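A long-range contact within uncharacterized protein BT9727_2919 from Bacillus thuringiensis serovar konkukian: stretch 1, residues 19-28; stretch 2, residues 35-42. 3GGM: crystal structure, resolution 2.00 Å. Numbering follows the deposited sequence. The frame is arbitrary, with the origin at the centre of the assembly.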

ATOM      1  N   SER A  19      -3.603   9.104 -21.218  1.00 34.18           N
ATOM      2  CA  SER A  19      -4.189   8.514 -22.420  1.00 36.59           C
ATOM      3  C   SER A  19      -4.488   7.023 -22.296  1.00 36.12           C
ATOM      4  O   SER A  19      -5.143   6.444 -23.166  1.00 36.75           O
ATOM      5  N   GLN A  20      -4.007   6.396 -21.228  1.00 34.18           N
ATOM      6  CA  GLN A  20      -4.244   4.970 -21.039  1.00 32.22           C
ATOM      7  C   GLN A  20      -4.069   4.643 -19.564  1.00 30.50           C
ATOM      8  O   GLN A  20      -3.102   3.982 -19.176  1.00 27.98           O
ATOM      9  N   PRO A  21      -5.018   5.091 -18.725  1.00 30.01           N
ATOM     10  CA  PRO A  21      -5.016   4.887 -17.272  1.00 30.10           C
ATOM     11  C   PRO A  21      -5.237   3.458 -16.781  1.00 30.08           C
ATOM     12  O   PRO A  21      -5.018   3.162 -15.600  1.00 29.93           O
ATOM     13  N   GLU A  22      -5.678   2.579 -17.671  1.00 28.85           N
ATOM     14  CA  GLU A  22      -5.922   1.190 -17.293  1.00 28.02           C
ATOM     15  C   GLU A  22      -5.563   0.248 -18.435  1.00 26.02           C
ATOM     16  O   GLU A  22      -6.042   0.416 -19.554  1.00 25.01           O
ATOM     17  N   VAL A  23      -4.703  -0.730 -18.155  1.00 19.22           N
ATOM     18  CA  VAL A  23      -4.306  -1.714 -19.158  1.00 18.47           C
ATOM     19  C   VAL A  23      -4.507  -3.085 -18.532  1.00 17.17           C
ATOM     20  O   VAL A  23      -4.738  -3.182 -17.317  1.00 15.17           O
ATOM     21  N   SER A  24      -4.441  -4.139 -19.340  1.00 16.76           N
ATOM     22  CA  SER A  24      -4.619  -5.488 -18.801  1.00 17.57           C
ATOM     23  C   SER A  24      -3.314  -6.267 -18.783  1.00 16.96           C
ATOM     24  O   SER A  24      -3.255  -7.373 -18.261  1.00 17.23           O
ATOM     25  N   ALA A  25      -2.266  -5.693 -19.359  1.00 18.31           N
ATOM     26  CA  ALA A  25      -0.993  -6.391 -19.414  1.00 19.09           C
ATOM     27  C   ALA A  25       0.192  -5.442 -19.351  1.00 20.00           C
ATOM     28  O   ALA A  25       0.135  -4.331 -19.854  1.00 18.47           O
ATOM     29  N   ILE A  26       1.274  -5.907 -18.744  1.00 20.39           N
ATOM     30  CA  ILE A  26       2.469  -5.093 -18.630  1.00 24.92           C
ATOM     31  C   ILE A  26       3.687  -5.970 -18.900  1.00 23.95           C
ATOM     32  O   ILE A  26       3.684  -7.161 -18.573  1.00 23.59           O
ATOM     33  N   ALA A  27       4.714  -5.384 -19.512  1.00 24.46           N
ATOM     34  CA  ALA A  27       5.948  -6.109 -19.814  1.00 25.83           C
ATOM     35  C   ALA A  27       7.089  -5.466 -19.033  1.00 27.39           C
ATOM     36  O   ALA A  27       7.199  -4.234 -18.976  1.00 27.19           O
ATOM     37  N   ILE A  28       7.932  -6.310 -18.449  1.00 27.15           N
ATOM     38  CA  ILE A  28       9.062  -5.860 -17.644  1.00 29.07           C
ATOM     39  C   ILE A  28      10.360  -6.447 -18.174  1.00 31.26           C
ATOM     40  O   ILE A  28      10.454  -7.656 -18.409  1.00 29.72           O
ATOM     41  N   ALA A  35       6.692  -2.024 -21.760  1.00 30.40           N
ATOM     42  CA  ALA A  35       5.483  -1.801 -22.542  1.00 28.83           C
ATOM     43  C   ALA A  35       4.244  -2.145 -21.727  1.00 28.70           C
ATOM     44  O   ALA A  35       4.319  -2.902 -20.753  1.00 26.52           O
ATOM     45  N   VAL A  36       3.114  -1.574 -22.136  1.00 27.27           N
ATOM     46  CA  VAL A  36       1.825  -1.812 -21.495  1.00 27.75           C
ATOM     47  C   VAL A  36       0.792  -1.923 -22.598  1.00 27.62           C
ATOM     48  O   VAL A  36       0.994  -1.400 -23.693  1.00 25.86           O
ATOM     49  N   GLY A  37      -0.310  -2.605 -22.307  1.00 27.79           N
ATOM     50  CA  GLY A  37      -1.366  -2.770 -23.292  1.00 27.85           C
ATOM     51  C   GLY A  37      -2.222  -3.987 -22.985  1.00 28.37           C
ATOM     52  O   GLY A  37      -2.628  -4.192 -21.837  1.00 28.93           O
ATOM     53  N   GLY A  38      -2.489  -4.796 -24.007  1.00 28.94           N
ATOM     54  CA  GLY A  38      -3.306  -5.982 -23.835  1.00 29.41           C
ATOM     55  C   GLY A  38      -2.523  -7.252 -24.093  1.00 28.32           C
ATOM     56  O   GLY A  38      -1.292  -7.251 -24.054  1.00 28.67           O
ATOM     57  N   ASP A  39      -3.217  -8.346 -24.377  1.00 27.36           N
ATOM     58  CA  ASP A  39      -2.504  -9.590 -24.620  1.00 28.71           C
ATOM     59  C   ASP A  39      -1.618  -9.580 -25.875  1.00 28.01           C
ATOM     60  O   ASP A  39      -0.899 -10.540 -26.106  1.00 25.71           O
ATOM     61  N   GLU A  40      -1.647  -8.510 -26.677  1.00 26.96           N
ATOM     62  CA  GLU A  40      -0.771  -8.480 -27.858  1.00 28.16           C
ATOM     63  C   GLU A  40       0.688  -8.453 -27.390  1.00 28.99           C
ATOM     64  O   GLU A  40       1.589  -8.839 -28.125  1.00 31.11           O
ATOM     65  N   LEU A  41       0.911  -8.011 -26.156  1.00 29.70           N
ATOM     66  CA  LEU A  41       2.253  -7.970 -25.591  1.00 28.92           C
ATOM     67  C   LEU A  41       2.890  -9.364 -25.595  1.00 29.55           C
ATOM     68  O   LEU A  41       4.116  -9.504 -25.662  1.00 25.33           O
ATOM     69  N   LEU A  42       2.059 -10.399 -25.524  1.00 28.94           N
ATOM     70  CA  LEU A  42       2.586 -11.757 -25.516  1.00 30.96           C
ATOM     71  C   LEU A  42       3.302 -12.112 -26.827  1.00 32.53           C
ATOM     72  O   LEU A  42       4.074 -13.066 -26.875  1.00 34.03           O
TER

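The hydrogen bonds across this contact are all backbone. Ala27 N donates to Ala35 O at 2.8 Å and nearly straight (161°), and Gly37 N donates to Ala25 O at 3.0 Å; between these bonds Ile26 and Val36 form the non-hydrogen-bonded pair of an antiparallel ladder. At the far end Gly37 O receives two donors, Ser24 N at 3.1 Å and, through a weak bond, Ala25 N at 2.9 Å.

No side chain makes a hydrogen bond across the contact, but one makes a bond within the second stretch, at the turn that follows its strand: Glu40, with chi1 p and chi2 m, curls back so that its OE2 accepts a nearly linear bond of 2.7 Å from Gly38 N. That carboxylate lies where a CB on Gly37 or Gly38 would clash, and the backbone angles of Gly37 by themselves call for glycine.

With the ladder fixed, the side chains sort by face. Ile26 (t, t) and Val36 (m) share one face, Ile26 CG1 meeting Val36 CG1 at 4.0 Å. Val23, also m and pointing toward the second stretch, extends this patch: its CG1 lies 4.0 Å from Val36 CB. Gln20 reaches in with chi1 and chi2 both t, its NE2 4.0 Å from Val36 CG2, a packing contact.

The other face carries Ala25, Ala27 and Ala35. Leu41, beyond the turn, packs against these small methyls. Its chi1 of -103° lies between wells, with chi2 p, and its CD2 sits 4.1 Å from Ala25 CB and 4.0 Å from Ala27 CB. Ala27 CB also meets Ala35 CB at 4.3 Å. Ser24 (p) is sideways, its OG 3.5 Å from Gly38 CA, while Ile28 points away. The rule is economical: backbone bonds hold the register, and one leucine lies over the face of small alanines.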

ATOM      1  CB  SER A  19      -3.262   8.730 -23.612  1.00 36.33           C
ATOM      2  OG  SER A  19      -2.107   7.922 -23.485  1.00 40.85           O
ATOM      3  CB  GLN A  20      -3.257   4.159 -21.890  1.00 32.94           C
ATOM      4  CG  GLN A  20      -3.654   2.707 -22.075  1.00 34.48           C
ATOM      5  CD  GLN A  20      -2.776   1.967 -23.070  1.00 38.38           C
ATOM      6  OE1 GLN A  20      -3.125   0.874 -23.526  1.00 40.17           O
ATOM      7  NE2 GLN A  20      -1.630   2.550 -23.406  1.00 37.23           N
ATOM      8  CB  PRO A  21      -6.115   5.834 -16.796  1.00 30.31           C
ATOM      9  CG  PRO A  21      -7.102   5.766 -17.924  1.00 30.32           C
ATOM     10  CD  PRO A  21      -6.223   5.833 -19.147  1.00 30.44           C
ATOM     11  CB  GLU A  22      -7.394   0.999 -16.922  1.00 32.27           C
ATOM     12  CG  GLU A  22      -7.901   1.929 -15.817  1.00 38.58           C
ATOM     13  CD  GLU A  22      -7.457   1.497 -14.421  1.00 43.93           C
ATOM     14  OE1 GLU A  22      -7.848   0.388 -13.989  1.00 45.75           O
ATOM     15  OE2 GLU A  22      -6.727   2.263 -13.751  1.00 47.24           O
ATOM     16  CB  VAL A  23      -2.822  -1.557 -19.563  1.00 19.65           C
ATOM     17  CG1 VAL A  23      -2.608  -0.196 -20.237  1.00 19.34           C
ATOM     18  CG2 VAL A  23      -1.928  -1.691 -18.322  1.00 19.33           C
ATOM     19  CB  SER A  24      -5.650  -6.269 -19.619  1.00 17.77           C
ATOM     20  OG  SER A  24      -5.229  -6.441 -20.966  1.00 19.50           O
ATOM     21  CB  ALA A  25      -0.916  -7.204 -20.680  1.00 19.40           C
ATOM     22  CB  ILE A  26       2.558  -4.478 -17.211  1.00 26.24           C
ATOM     23  CG1 ILE A  26       3.745  -3.528 -17.110  1.00 28.88           C
ATOM     24  CG2 ILE A  26       2.703  -5.580 -16.180  1.00 26.36           C
ATOM     25  CD1 ILE A  26       3.830  -2.839 -15.759  1.00 32.25           C
ATOM     26  CB  ALA A  27       6.254  -6.071 -21.323  1.00 24.87           C
ATOM     27  CB  ILE A  28       8.897  -6.301 -16.166  1.00 29.24           C
ATOM     28  CG1 ILE A  28       7.603  -5.715 -15.596  1.00 28.69           C
ATOM     29  CG2 ILE A  28      10.116  -5.865 -15.331  1.00 27.37           C
ATOM     30  CD1 ILE A  28       7.278  -6.208 -14.198  1.00 32.08           C
ATOM     31  CB  ALA A  35       5.518  -2.656 -23.809  1.00 29.72           C
ATOM     32  CB  VAL A  36       1.400  -0.653 -20.559  1.00 26.60           C
ATOM     33  CG1 VAL A  36       2.387  -0.518 -19.408  1.00 25.59           C
ATOM     34  CG2 VAL A  36       1.285   0.652 -21.348  1.00 26.52           C
ATOM     35  CB  ASP A  39      -3.472 -10.785 -24.648  1.00 33.45           C
ATOM     36  CG  ASP A  39      -4.686 -10.541 -25.518  1.00 36.02           C
ATOM     37  OD1 ASP A  39      -4.511 -10.103 -26.673  1.00 39.08           O
ATOM     38  OD2 ASP A  39      -5.817 -10.798 -25.044  1.00 38.93           O
ATOM     39  CB  GLU A  40      -1.057  -7.270 -28.773  1.00 26.72           C
ATOM     40  CG  GLU A  40      -0.749  -5.889 -28.190  1.00 27.25           C
ATOM     41  CD  GLU A  40      -1.765  -5.443 -27.149  1.00 27.22           C
ATOM     42  OE1 GLU A  40      -2.754  -6.172 -26.919  1.00 28.42           O
ATOM     43  OE2 GLU A  40      -1.574  -4.358 -26.561  1.00 26.79           O
ATOM     44  CB  LEU A  41       2.213  -7.437 -24.157  1.00 28.96           C
ATOM     45  CG  LEU A  41       2.636  -5.986 -23.898  1.00 31.07           C
ATOM     46  CD1 LEU A  41       1.849  -5.024 -24.770  1.00 29.79           C
ATOM     47  CD2 LEU A  41       2.436  -5.674 -22.404  1.00 27.87           C
ATOM     48  CB  LEU A  42       1.456 -12.755 -25.235  1.00 30.31           C
ATOM     49  CG  LEU A  42       0.891 -12.690 -23.816  1.00 27.50           C
ATOM     50  CD1 LEU A  42      -0.417 -13.503 -23.708  1.00 27.87           C
ATOM     51  CD2 LEU A  42       1.951 -13.222 -22.848  1.00 29.38           C
TER